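Local coordinates for GAF domain/HD domain protein (Geobacter sulfurreducens, PDB 3EEA) that is of unknown function, possibly with phosphatase activity as a whole protein, of which this chain is the GAF domain, at residues A[106-111]-A[133-138]; A[31-36]-A[102-107]; A[119-124]-A[149-154]; A[112-117]-A[145-150]; A[72-77]-A[83-88]. All blocks are in the same frame, centred on the assembly; numbering follows the deposited sequence.

Contact 1. Residues A[106-111]-A[133-138]; sequences NLCVLA and PPFSDA
C108, L110 and F135 meet in a small buried cluster, with the exposed P134 beside it. The sulfur of C108 sits in the notch between the two loop residues: SG lies 3.8 Å from P134 CA and 3.9 Å from F135 CD2. It approaches the ring obliquely, 5.0 Å from the F135 centroid and 63° off the ring normal, a cysteine sulfur-aromatic contact. The carbonyl O of C108 meets the same ring at its edge near CE2, close to the ring plane. From the next strand residue on this side, L110 CB rests 3.8 Å from F135 CD2, while L110 CD2 stands above one face, displaced toward the rim. C108 swings SG opposite its own nitrogen (chi1 169°), out from the strand and onto the loop.

Further out, R128 makes a cation-pi contact with the F135 ring and also donates through NH1 to P133 O, tying ring and loop to strand 119-129. S136 is the N-cap of helix 137-158; its N donates to E139 OE1 while its side chain caps a backbone N ahead, consistent with a capping box.

M86 of strand 85-87 touches C108, L110, P134 and F135, and T140 of helix 137-158 touches L110 and F135. The loop thus lies over strands 107-116 and 85-87 just where that helix begins.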
# COMPACT_ATOMS: atom_id res chain seq x y z
N ASN A 106 -28.11 3.08 -6.65
CA ASN A 106 -27.97 1.75 -6.04
C ASN A 106 -26.70 1.55 -5.23
O ASN A 106 -26.37 0.39 -4.85
CB ASN A 106 -28.01 0.65 -7.11
CG ASN A 106 -29.41 0.38 -7.65
OD1 ASN A 106 -29.56 -0.14 -8.76
ND2 ASN A 106 -30.43 0.73 -6.87
N LEU A 107 -25.97 2.64 -4.97
CA LEU A 107 -24.59 2.54 -4.47
C LEU A 107 -24.34 3.27 -3.14
O LEU A 107 -25.01 4.24 -2.85
CB LEU A 107 -23.63 3.06 -5.56
CG LEU A 107 -23.64 2.39 -6.95
CD1 LEU A 107 -22.77 3.16 -7.98
CD2 LEU A 107 -23.17 0.95 -6.95
N CYS A 108 -23.44 2.73 -2.33
CA CYS A 108 -22.84 3.42 -1.20
C CYS A 108 -21.54 4.00 -1.79
O CYS A 108 -20.78 3.24 -2.40
CB CYS A 108 -22.52 2.40 -0.09
SG CYS A 108 -21.49 3.10 1.22
N VAL A 109 -21.29 5.31 -1.64
CA VAL A 109 -20.09 5.95 -2.26
C VAL A 109 -19.21 6.64 -1.25
O VAL A 109 -19.66 7.46 -0.45
CB VAL A 109 -20.43 6.90 -3.42
CG1 VAL A 109 -19.11 7.50 -4.01
CG2 VAL A 109 -21.31 6.18 -4.50
N LEU A 110 -17.94 6.23 -1.23
CA LEU A 110 -16.96 6.81 -0.39
C LEU A 110 -16.07 7.72 -1.25
O LEU A 110 -15.54 7.27 -2.27
CB LEU A 110 -16.14 5.74 0.28
CG LEU A 110 -14.95 6.17 1.09
CD1 LEU A 110 -15.38 6.87 2.39
CD2 LEU A 110 -14.06 4.94 1.40
N ALA A 111 -15.93 8.97 -0.84
CA ALA A 111 -15.12 9.99 -1.53
C ALA A 111 -13.90 10.34 -0.66
O ALA A 111 -14.06 10.90 0.42
CB ALA A 111 -15.97 11.22 -1.76
N PRO A 133 -23.05 -3.96 3.36
CA PRO A 133 -22.80 -2.99 4.43
C PRO A 133 -22.00 -1.83 3.89
O PRO A 133 -21.21 -2.03 2.97
CB PRO A 133 -21.95 -3.76 5.43
CG PRO A 133 -22.18 -5.21 5.11
CD PRO A 133 -22.44 -5.27 3.64
N PRO A 134 -22.24 -0.62 4.41
CA PRO A 134 -21.41 0.52 4.03
C PRO A 134 -19.93 0.30 4.39
O PRO A 134 -19.60 -0.57 5.22
CB PRO A 134 -21.99 1.70 4.83
CG PRO A 134 -22.82 1.10 5.88
CD PRO A 134 -23.21 -0.28 5.46
N PHE A 135 -19.04 1.06 3.76
CA PHE A 135 -17.64 1.01 4.15
C PHE A 135 -17.53 1.32 5.65
O PHE A 135 -18.08 2.33 6.12
CB PHE A 135 -16.80 1.96 3.33
CG PHE A 135 -16.81 1.68 1.83
CD1 PHE A 135 -16.00 0.70 1.28
CD2 PHE A 135 -17.66 2.38 1.01
CE1 PHE A 135 -16.02 0.48 -0.08
CE2 PHE A 135 -17.70 2.14 -0.36
CZ PHE A 135 -16.87 1.21 -0.91
N SER A 136 -16.84 0.45 6.37
CA SER A 136 -16.60 0.56 7.84
C SER A 136 -15.45 1.53 8.15
O SER A 136 -14.64 1.89 7.27
CB SER A 136 -16.28 -0.81 8.41
OG SER A 136 -15.01 -1.34 7.97
N ASP A 137 -15.34 1.93 9.41
CA ASP A 137 -14.21 2.73 9.84
C ASP A 137 -12.90 1.96 9.58
O ASP A 137 -11.91 2.58 9.22
CB ASP A 137 -14.27 3.03 11.33
CG ASP A 137 -15.32 4.12 11.67
OD1 ASP A 137 -16.19 4.47 10.83
OD2 ASP A 137 -15.27 4.55 12.84
N ALA A 138 -12.88 0.66 9.83
CA ALA A 138 -11.67 -0.14 9.58
C ALA A 138 -11.23 -0.14 8.11
O ALA A 138 -10.02 0.05 7.79
CB ALA A 138 -11.86 -1.58 10.05

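Contact 2. Residues A[31-36]-A[102-107]; sequences TRWIAV and KLLRNL
R32 and W33, where strand 33-39 begins, make a purely apolar contact with L104 and L107 at the turn joining helix 98-103 to strand 107-116. L107 carries most of it by splitting its two methyls. CD1 lies by the CZ2-NE1 side of the indole, 3.6 Å from W33 CZ2, and comes in obliquely. CD2 touches the aliphatic part of the arginine, 3.5 Å from R32 CD. L104 adds CD2 at the indole edge, in the ring plane, 4.0 Å from W33 CZ2. In each of the three pairs the side chains cross at about a right angle. W33 CG is flanked by both backbone neighbours of CA (chi1 51°), which brings this side of the indole to the leucines, and the R32 chain runs extended past L107 CD2.

The leucines are set by a type I turn from L104 to L107, closed by L107 N to L104 O at 3.0 Å. Beside it R105 NH1 reaches back to K102 O at 3.1 Å, a nearly straight bond (163°) lying in the guanidinium plane.

R32 and W33 both face A127 of strand 119-129, a classic beta bulge that puts two successive residues opposite one. R32, W33 and L107 line the pocket that holds a polyether, probably from the crystallisation liquor; R32 NH2 makes a weak hydrogen bond to it. This is the ligand-pocket side of the GAF sheet, where small molecules bind in many relatives.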
# COMPACT_ATOMS: atom_id res chain seq x y z
N THR A 31 -15.23 -3.95 -3.25
CA THR A 31 -15.80 -2.78 -3.91
C THR A 31 -16.37 -3.18 -5.27
O THR A 31 -15.88 -4.14 -5.91
CB THR A 31 -14.68 -1.69 -4.15
OG1 THR A 31 -13.78 -2.14 -5.18
CG2 THR A 31 -13.88 -1.46 -2.92
N ARG A 32 -17.39 -2.47 -5.74
CA ARG A 32 -17.86 -2.65 -7.11
C ARG A 32 -16.93 -1.95 -8.12
O ARG A 32 -16.54 -2.51 -9.17
CB ARG A 32 -19.26 -2.12 -7.18
CG ARG A 32 -19.96 -2.26 -8.51
CD ARG A 32 -21.26 -1.55 -8.44
NE ARG A 32 -21.91 -1.53 -9.73
CZ ARG A 32 -22.66 -2.53 -10.21
NH1 ARG A 32 -22.82 -3.65 -9.50
NH2 ARG A 32 -23.23 -2.41 -11.40
N TRP A 33 -16.59 -0.71 -7.83
CA TRP A 33 -15.65 0.00 -8.67
C TRP A 33 -14.95 1.13 -7.92
O TRP A 33 -15.35 1.46 -6.77
CB TRP A 33 -16.35 0.57 -9.89
CG TRP A 33 -17.55 1.36 -9.70
CD1 TRP A 33 -18.83 0.98 -10.09
CD2 TRP A 33 -17.67 2.76 -9.29
NE1 TRP A 33 -19.70 1.99 -9.86
CE2 TRP A 33 -19.04 3.09 -9.38
CE3 TRP A 33 -16.76 3.71 -8.79
CZ2 TRP A 33 -19.53 4.35 -9.02
CZ3 TRP A 33 -17.25 4.98 -8.42
CH2 TRP A 33 -18.63 5.28 -8.52
N ILE A 34 -13.90 1.63 -8.56
CA ILE A 34 -13.04 2.73 -8.10
C ILE A 34 -12.82 3.69 -9.26
O ILE A 34 -12.61 3.26 -10.40
CB ILE A 34 -11.64 2.22 -7.62
CG1 ILE A 34 -11.85 1.09 -6.62
CG2 ILE A 34 -10.80 3.40 -7.09
CD1 ILE A 34 -10.57 0.51 -5.93
N ALA A 35 -12.97 4.98 -8.99
CA ALA A 35 -12.81 6.02 -9.98
C ALA A 35 -11.86 7.09 -9.43
O ALA A 35 -12.16 7.67 -8.38
CB ALA A 35 -14.17 6.62 -10.32
N VAL A 36 -10.75 7.35 -10.12
CA VAL A 36 -9.73 8.25 -9.66
C VAL A 36 -9.70 9.45 -10.56
O VAL A 36 -9.72 9.30 -11.78
CB VAL A 36 -8.30 7.58 -9.63
CG1 VAL A 36 -7.26 8.61 -9.08
CG2 VAL A 36 -8.36 6.27 -8.85
N LYS A 102 -29.10 9.74 -9.98
CA LYS A 102 -29.66 8.64 -10.73
C LYS A 102 -28.59 7.63 -11.00
O LYS A 102 -28.80 6.43 -10.78
CB LYS A 102 -30.29 9.13 -12.04
CG LYS A 102 -31.56 9.94 -11.84
CD LYS A 102 -32.34 10.10 -13.15
CE LYS A 102 -31.62 11.00 -14.19
NZ LYS A 102 -31.62 12.47 -13.85
N LEU A 103 -27.43 8.10 -11.46
CA LEU A 103 -26.33 7.21 -11.78
C LEU A 103 -25.92 6.34 -10.58
O LEU A 103 -25.67 5.15 -10.75
CB LEU A 103 -25.13 7.99 -12.34
CG LEU A 103 -25.10 8.14 -13.86
CD1 LEU A 103 -26.51 8.32 -14.45
CD2 LEU A 103 -24.14 9.28 -14.27
N LEU A 104 -25.93 6.93 -9.39
CA LEU A 104 -25.36 6.32 -8.17
C LEU A 104 -26.43 5.79 -7.20
O LEU A 104 -26.12 5.44 -6.05
CB LEU A 104 -24.49 7.37 -7.45
CG LEU A 104 -23.42 8.09 -8.29
CD1 LEU A 104 -22.73 9.21 -7.47
CD2 LEU A 104 -22.40 7.06 -8.81
N ARG A 105 -27.68 5.73 -7.65
CA ARG A 105 -28.81 5.45 -6.75
C ARG A 105 -28.72 4.08 -6.03
O ARG A 105 -29.20 3.96 -4.92
CB ARG A 105 -30.13 5.54 -7.52
CG ARG A 105 -30.49 4.27 -8.28
CD ARG A 105 -31.42 4.52 -9.44
NE ARG A 105 -31.57 3.29 -10.20
CZ ARG A 105 -30.79 2.90 -11.21
NH1 ARG A 105 -29.76 3.64 -11.63
NH2 ARG A 105 -31.05 1.75 -11.81
N ASN A 106 -28.11 3.08 -6.65
CA ASN A 106 -27.97 1.75 -6.04
C ASN A 106 -26.70 1.55 -5.23
O ASN A 106 -26.37 0.39 -4.85
CB ASN A 106 -28.01 0.65 -7.11
CG ASN A 106 -29.41 0.38 -7.65
OD1 ASN A 106 -29.56 -0.14 -8.76
ND2 ASN A 106 -30.43 0.73 -6.87
N LEU A 107 -25.97 2.64 -4.97
CA LEU A 107 -24.59 2.54 -4.47
C LEU A 107 -24.34 3.27 -3.14
O LEU A 107 -25.01 4.24 -2.85
CB LEU A 107 -23.63 3.06 -5.56
CG LEU A 107 -23.64 2.39 -6.95
CD1 LEU A 107 -22.77 3.16 -7.98
CD2 LEU A 107 -23.17 0.95 -6.95

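Contact 3. Residues A[119-124]-A[149-154]; sequences QVIGAV and HAALVV
I121 of strand 119-129 reaches out to A151 and V154 of helix 137-158, part of the packing of the C-terminal helix on the antiparallel sheet of the GAF fold. One isoleucine branch does the touching. Its CG1 stands on the side away from HA (chi1 67°), and the next torsion is extended (chi2 171°), which sends the ethyl arm straight off the strand with CD1 as its tip. CG2 takes the place beside the backbone N and leaves the helix contact to the longer branch. On the helix, A151 offers a single methyl and its carbonyl group, so the arm can come close to the backbone. V154, one turn later, has CG1 opposite its nitrogen (chi1 170°), and this methyl is the one that meets I121.

The strand is irregular here. I121 departs from the usual strand backbone angles, G122 is almost fully extended, and both pair with M114 of strand 107-116, consistent with a beta bulge. M114 and V116 flank the meeting point, touching I121 as well as A151.

The other sides of the helix are also engaged: A150, V153 and V154 pack on helix 14-28, while L152 and V153 meet M157 and H156 of the second subunit, and the H149 ring meets its counterpart there with inclined planes.

In atomic terms the tip of the isoleucine faces three groups of the helix: I121 CD1 is 3.5 Å from A151 O, and it stands 4.3 Å from both A151 CB and V154 CG1.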
# COMPACT_ATOMS: atom_id res chain seq x y z
N GLN A 119 -2.88 20.38 0.82
CA GLN A 119 -3.43 20.57 -0.51
C GLN A 119 -4.13 19.31 -1.07
O GLN A 119 -3.61 18.21 -0.93
CB GLN A 119 -2.29 20.95 -1.43
CG GLN A 119 -1.67 22.30 -1.04
CD GLN A 119 -2.70 23.42 -1.12
OE1 GLN A 119 -3.18 23.94 -0.09
NE2 GLN A 119 -3.08 23.77 -2.34
N VAL A 120 -5.26 19.52 -1.75
CA VAL A 120 -6.02 18.44 -2.42
C VAL A 120 -5.53 18.41 -3.85
O VAL A 120 -5.63 19.44 -4.55
CB VAL A 120 -7.55 18.67 -2.36
CG1 VAL A 120 -8.33 17.59 -3.17
CG2 VAL A 120 -8.04 18.72 -0.95
N ILE A 121 -4.97 17.27 -4.28
CA ILE A 121 -4.48 17.08 -5.64
C ILE A 121 -5.30 16.13 -6.52
O ILE A 121 -5.00 15.94 -7.71
CB ILE A 121 -3.02 16.60 -5.68
CG1 ILE A 121 -2.84 15.18 -5.11
CG2 ILE A 121 -2.12 17.57 -4.88
CD1 ILE A 121 -1.43 14.66 -5.36
N GLY A 122 -6.37 15.58 -5.95
CA GLY A 122 -7.16 14.58 -6.64
C GLY A 122 -8.17 13.96 -5.70
O GLY A 122 -8.37 14.42 -4.54
N ALA A 123 -8.88 12.96 -6.19
CA ALA A 123 -9.90 12.30 -5.38
C ALA A 123 -10.04 10.83 -5.83
O ALA A 123 -9.88 10.55 -6.99
CB ALA A 123 -11.23 13.04 -5.48
N VAL A 124 -10.34 9.95 -4.89
CA VAL A 124 -10.62 8.53 -5.18
C VAL A 124 -12.04 8.27 -4.71
O VAL A 124 -12.36 8.48 -3.52
CB VAL A 124 -9.64 7.60 -4.44
CG1 VAL A 124 -9.95 6.11 -4.69
CG2 VAL A 124 -8.20 7.92 -4.86
N HIS A 149 -0.54 7.58 0.81
CA HIS A 149 0.73 7.19 0.28
C HIS A 149 0.90 7.50 -1.21
O HIS A 149 1.96 8.02 -1.64
CB HIS A 149 0.98 5.70 0.51
CG HIS A 149 0.94 5.29 1.93
ND1 HIS A 149 0.78 3.97 2.31
CD2 HIS A 149 0.97 6.01 3.07
CE1 HIS A 149 0.72 3.91 3.62
NE2 HIS A 149 0.84 5.13 4.11
N ALA A 150 -0.12 7.14 -2.01
CA ALA A 150 -0.11 7.37 -3.44
C ALA A 150 -0.08 8.84 -3.74
O ALA A 150 0.66 9.28 -4.66
CB ALA A 150 -1.37 6.67 -4.15
N ALA A 151 -0.83 9.65 -2.97
CA ALA A 151 -0.85 11.08 -3.18
C ALA A 151 0.54 11.70 -3.01
O ALA A 151 0.93 12.57 -3.80
CB ALA A 151 -1.88 11.79 -2.22
N LEU A 152 1.29 11.27 -2.00
CA LEU A 152 2.61 11.82 -1.74
C LEU A 152 3.58 11.51 -2.91
O LEU A 152 4.35 12.39 -3.41
CB LEU A 152 3.13 11.21 -0.45
CG LEU A 152 4.52 11.53 -0.00
CD1 LEU A 152 4.68 13.05 0.11
CD2 LEU A 152 4.64 10.82 1.43
N VAL A 153 3.51 10.27 -3.36
CA VAL A 153 4.31 9.82 -4.50
C VAL A 153 3.97 10.63 -5.75
O VAL A 153 4.90 11.12 -6.45
CB VAL A 153 4.12 8.31 -4.79
CG1 VAL A 153 4.89 7.92 -6.10
CG2 VAL A 153 4.69 7.43 -3.62
N VAL A 154 2.69 10.73 -6.05
CA VAL A 154 2.19 11.45 -7.26
C VAL A 154 2.62 12.91 -7.19
O VAL A 154 3.11 13.47 -8.17
CB VAL A 154 0.66 11.32 -7.46
CG1 VAL A 154 0.16 12.31 -8.60
CG2 VAL A 154 0.32 9.86 -7.86

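Contact 4. Residues A[112-117]-A[145-150]; sequences VPMVVR and DLVSHA
V147 of helix 137-158 presses one methyl onto strand 107-116, and that methyl makes the tight half of this contact. V147 CG1 lies 3.8 Å from M114 CG, 3.9 Å from P113 O and 4.1 Å from V112 CG1, so it settles over a stretch of three consecutive strand residues. With CG1 opposite its own nitrogen (chi1 170°), V147 extends this branch down toward the sheet. The valines V112 and V147 cross obliquely, whereas the methionine chain runs past the helix valine at about a right angle before bending at its last torsion.

The other half, on the S148 side, is looser and is bridged by water. One water lies 2.9 Å from S148 OG and donates to it; it also donates to P113 O and accepts from V115 N, so three protein groups fix it. S148 OG in turn is bonded to R144 O in the preceding helical turn. A second water donates to both V115 O and S148 O, at 2.7 Å each. No direct hydrogen bond joins the two segments; P113 O, V115 N and V115 O are linked to the helix through these waters. L11 of the second subunit packs on V115 and S148, bringing the dimer partner to this side.

The segment axes pass 7.3 Å apart at 44°. V124 of the adjoining strand 119-129 touches V147, and alongside helix 137-158, helix 14-28 packs on L146 and A150.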
# COMPACT_ATOMS: atom_id res chain seq x y z
N VAL A 112 -12.71 10.01 -1.13
CA VAL A 112 -11.49 10.21 -0.38
C VAL A 112 -10.57 11.18 -1.15
O VAL A 112 -10.09 10.86 -2.26
CB VAL A 112 -10.75 8.91 -0.10
CG1 VAL A 112 -9.48 9.20 0.70
CG2 VAL A 112 -11.66 7.93 0.67
N PRO A 113 -10.31 12.35 -0.55
CA PRO A 113 -9.45 13.30 -1.26
C PRO A 113 -8.03 12.82 -1.23
O PRO A 113 -7.63 12.20 -0.24
CB PRO A 113 -9.57 14.60 -0.46
CG PRO A 113 -10.06 14.23 0.86
CD PRO A 113 -10.87 12.91 0.70
N MET A 114 -7.30 13.07 -2.31
CA MET A 114 -5.82 12.84 -2.33
C MET A 114 -5.20 14.13 -1.78
O MET A 114 -5.24 15.18 -2.42
CB MET A 114 -5.34 12.54 -3.74
CG MET A 114 -5.98 11.33 -4.41
SD MET A 114 -5.41 11.06 -6.17
CE MET A 114 -3.69 11.34 -5.92
N VAL A 115 -4.69 14.06 -0.56
CA VAL A 115 -4.18 15.22 0.13
C VAL A 115 -2.68 15.03 0.41
O VAL A 115 -2.21 13.95 0.89
CB VAL A 115 -4.89 15.37 1.48
CG1 VAL A 115 -4.30 16.54 2.27
CG2 VAL A 115 -6.38 15.52 1.30
N VAL A 116 -1.93 16.06 0.07
CA VAL A 116 -0.52 16.13 0.38
C VAL A 116 -0.29 17.42 1.10
O VAL A 116 -0.52 18.53 0.55
CB VAL A 116 0.34 16.07 -0.90
CG1 VAL A 116 1.85 16.19 -0.58
CG2 VAL A 116 0.07 14.76 -1.54
N ARG A 117 0.09 17.21 2.36
CA ARG A 117 0.21 18.24 3.36
C ARG A 117 -1.15 18.90 3.44
O ARG A 117 -2.12 18.20 3.81
CB ARG A 117 1.39 19.16 3.04
CG ARG A 117 2.66 18.47 3.54
CD ARG A 117 3.93 18.95 2.91
NE ARG A 117 5.05 18.28 3.59
CZ ARG A 117 6.27 18.11 3.09
NH1 ARG A 117 6.58 18.56 1.88
NH2 ARG A 117 7.19 17.48 3.82
N ASP A 145 -5.14 5.61 4.30
CA ASP A 145 -3.68 5.42 4.38
C ASP A 145 -3.06 5.22 3.01
O ASP A 145 -2.09 5.92 2.62
CB ASP A 145 -3.38 4.22 5.27
CG ASP A 145 -3.51 4.54 6.76
OD1 ASP A 145 -3.32 5.69 7.15
OD2 ASP A 145 -3.68 3.56 7.54
N LEU A 146 -3.64 4.27 2.25
CA LEU A 146 -3.06 3.87 0.94
C LEU A 146 -3.16 5.04 -0.07
O LEU A 146 -2.21 5.37 -0.76
CB LEU A 146 -3.75 2.63 0.41
CG LEU A 146 -3.36 1.35 1.15
CD1 LEU A 146 -3.95 0.12 0.46
CD2 LEU A 146 -1.88 1.19 1.30
N VAL A 147 -4.27 5.75 -0.06
CA VAL A 147 -4.47 6.91 -0.91
C VAL A 147 -3.49 8.00 -0.52
O VAL A 147 -2.96 8.67 -1.37
CB VAL A 147 -5.93 7.42 -0.88
CG1 VAL A 147 -6.13 8.81 -1.60
CG2 VAL A 147 -6.85 6.35 -1.46
N SER A 148 -3.23 8.17 0.77
CA SER A 148 -2.31 9.19 1.20
C SER A 148 -0.91 8.88 0.78
O SER A 148 -0.16 9.78 0.43
CB SER A 148 -2.37 9.43 2.69
OG SER A 148 -3.67 9.92 2.98
N HIS A 149 -0.54 7.58 0.81
CA HIS A 149 0.73 7.19 0.28
C HIS A 149 0.90 7.50 -1.21
O HIS A 149 1.96 8.02 -1.64
CB HIS A 149 0.98 5.70 0.51
CG HIS A 149 0.94 5.29 1.93
ND1 HIS A 149 0.78 3.97 2.31
CD2 HIS A 149 0.97 6.01 3.07
CE1 HIS A 149 0.72 3.91 3.62
NE2 HIS A 149 0.84 5.13 4.11
N ALA A 150 -0.12 7.14 -2.01
CA ALA A 150 -0.11 7.37 -3.44
C ALA A 150 -0.08 8.84 -3.74
O ALA A 150 0.66 9.28 -4.66
CB ALA A 150 -1.37 6.67 -4.15
O HOH W 1 -4.74 11.53 0.80
O HOH W 2 -0.20 12.28 1.53

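Contact 5. Residues A[72-77]-A[83-88]; sequences IPLLKS and QHLMLT
L74 and S77 of helix 73-81 rest on L85 and L87 of the strand that follows, an alpha-beta unit of the GAF domain with a short connection, helix and strand running nearly antiparallel (159°) with axes 10.1 Å apart. I72 is the N-cap residue; its O accepts from both L75 N and K76 N and so fastens the first turn. P73 begins the helix and leaves its O for S77.

L74 makes much of the contact. Its CG lies opposite the backbone nitrogen (chi1 -170°), and the fork reaches the end of L87 tip to tip: L74 CD2 is 3.9 Å from L87 CD1, and L74 CD1 is 3.9 Å from L87 CG. The same CD1 also approaches L85 CD1 at 4.1 Å. Both L74 and I72 line the pocket that holds a polyether, probably from the crystallisation liquor, and the side chain of L74 comes to about 4 Å from it. One turn on, S77 turns its OG back to P73 O in a weak hydrogen bond, which leaves CB to meet L85.

Strand 85-87 is an outermost strand of the sheet in this chain, paired through L85 and L87 with A111 and V109, so the helix lies over the sheet margin on its pocket side. At the closest point L85 CD1 slips under the helix backbone, 3.5 Å from L74 O and 3.9 Å from S77 CB.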
# COMPACT_ATOMS: atom_id res chain seq x y z
N ILE A 72 -21.29 20.56 -7.73
CA ILE A 72 -21.53 19.36 -6.97
C ILE A 72 -21.20 19.64 -5.51
O ILE A 72 -20.02 19.54 -5.11
CB ILE A 72 -20.68 18.16 -7.51
CG1 ILE A 72 -20.91 18.00 -9.00
CG2 ILE A 72 -21.10 16.87 -6.78
CD1 ILE A 72 -19.96 17.01 -9.67
N PRO A 73 -22.21 19.97 -4.69
CA PRO A 73 -21.91 20.35 -3.29
C PRO A 73 -21.06 19.36 -2.47
O PRO A 73 -20.21 19.80 -1.69
CB PRO A 73 -23.30 20.53 -2.66
CG PRO A 73 -24.18 20.99 -3.81
CD PRO A 73 -23.62 20.22 -5.04
N LEU A 74 -21.26 18.05 -2.64
CA LEU A 74 -20.42 17.06 -1.93
C LEU A 74 -18.93 17.29 -2.17
O LEU A 74 -18.08 17.12 -1.25
CB LEU A 74 -20.76 15.64 -2.39
CG LEU A 74 -20.16 14.46 -1.61
CD1 LEU A 74 -20.93 14.23 -0.33
CD2 LEU A 74 -20.11 13.18 -2.45
N LEU A 75 -18.62 17.64 -3.42
CA LEU A 75 -17.26 17.78 -3.87
C LEU A 75 -16.71 19.06 -3.37
O LEU A 75 -15.53 19.15 -3.03
CB LEU A 75 -17.21 17.77 -5.39
CG LEU A 75 -15.93 17.30 -6.04
CD1 LEU A 75 -15.45 15.96 -5.46
CD2 LEU A 75 -16.10 17.23 -7.56
N LYS A 76 -17.54 20.10 -3.35
CA LYS A 76 -17.08 21.35 -2.78
C LYS A 76 -16.75 21.17 -1.30
O LYS A 76 -15.77 21.72 -0.82
CB LYS A 76 -18.08 22.48 -2.98
CG LYS A 76 -17.57 23.80 -2.50
CD LYS A 76 -18.45 24.94 -2.97
CE LYS A 76 -18.28 26.13 -2.09
NZ LYS A 76 -19.09 26.01 -0.81
N SER A 77 -17.58 20.43 -0.58
CA SER A 77 -17.33 20.13 0.84
C SER A 77 -16.08 19.33 1.06
O SER A 77 -15.26 19.63 1.98
CB SER A 77 -18.53 19.39 1.46
OG SER A 77 -19.63 20.31 1.48
N GLN A 83 -11.33 16.52 3.62
CA GLN A 83 -11.65 15.29 4.31
C GLN A 83 -12.57 14.39 3.50
O GLN A 83 -13.25 14.83 2.59
CB GLN A 83 -12.32 15.58 5.65
CG GLN A 83 -11.42 16.43 6.55
CD GLN A 83 -12.08 16.85 7.82
OE1 GLN A 83 -13.17 16.36 8.14
NE2 GLN A 83 -11.42 17.73 8.58
N HIS A 84 -12.53 13.11 3.85
CA HIS A 84 -13.37 12.11 3.21
C HIS A 84 -14.82 12.27 3.59
O HIS A 84 -15.12 12.77 4.70
CB HIS A 84 -12.91 10.70 3.51
CG HIS A 84 -13.34 10.15 4.84
ND1 HIS A 84 -12.72 10.48 6.03
CD2 HIS A 84 -14.34 9.29 5.16
CE1 HIS A 84 -13.30 9.81 7.01
NE2 HIS A 84 -14.29 9.10 6.51
N LEU A 85 -15.70 11.86 2.68
CA LEU A 85 -17.16 11.86 2.94
C LEU A 85 -17.72 10.55 2.40
O LEU A 85 -17.19 10.01 1.44
CB LEU A 85 -17.81 13.06 2.24
CG LEU A 85 -17.36 14.40 2.80
CD1 LEU A 85 -17.82 15.62 1.95
CD2 LEU A 85 -17.82 14.53 4.29
N MET A 86 -18.78 10.03 3.01
CA MET A 86 -19.47 8.84 2.46
C MET A 86 -20.97 9.11 2.29
O MET A 86 -21.60 9.61 3.21
CB MET A 86 -19.26 7.63 3.38
CG MET A 86 -19.93 6.30 2.88
SD MET A 86 -19.42 4.86 3.87
CE MET A 86 -20.34 5.19 5.42
N LEU A 87 -21.53 8.76 1.14
CA LEU A 87 -22.97 8.81 0.94
C LEU A 87 -23.51 7.41 0.91
O LEU A 87 -23.14 6.63 0.02
CB LEU A 87 -23.30 9.45 -0.38
CG LEU A 87 -23.10 10.94 -0.46
CD1 LEU A 87 -23.50 11.39 -1.84
CD2 LEU A 87 -23.93 11.66 0.64
N THR A 88 -24.38 7.11 1.87
CA THR A 88 -24.96 5.78 1.93
C THR A 88 -26.28 5.70 1.16
O THR A 88 -26.78 4.61 0.94
CB THR A 88 -25.13 5.28 3.39
OG1 THR A 88 -26.00 6.15 4.10
CG2 THR A 88 -23.75 5.23 4.11

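From the N terminus, contact 2 opens at 31-36 and closes at 102-107. Nested inside that long loop is contact 5, the short local closure of 72-77 on 83-88. Contact 1 starts on the residues where contact 2 ends, N106 and L107, and closes at 133-138. Contacts 4 and 3 open within its loop, on strands 107-116 and 119-129, and close beyond it on one stretch of helix 137-158, so both cross contact 1. Contacts 1, 3 and 4 tie that helix and the loop leading into it to one face of the sheet; contacts 2 and 5 belong to the pocket side. Contacts 3 and 4 also reach the second subunit.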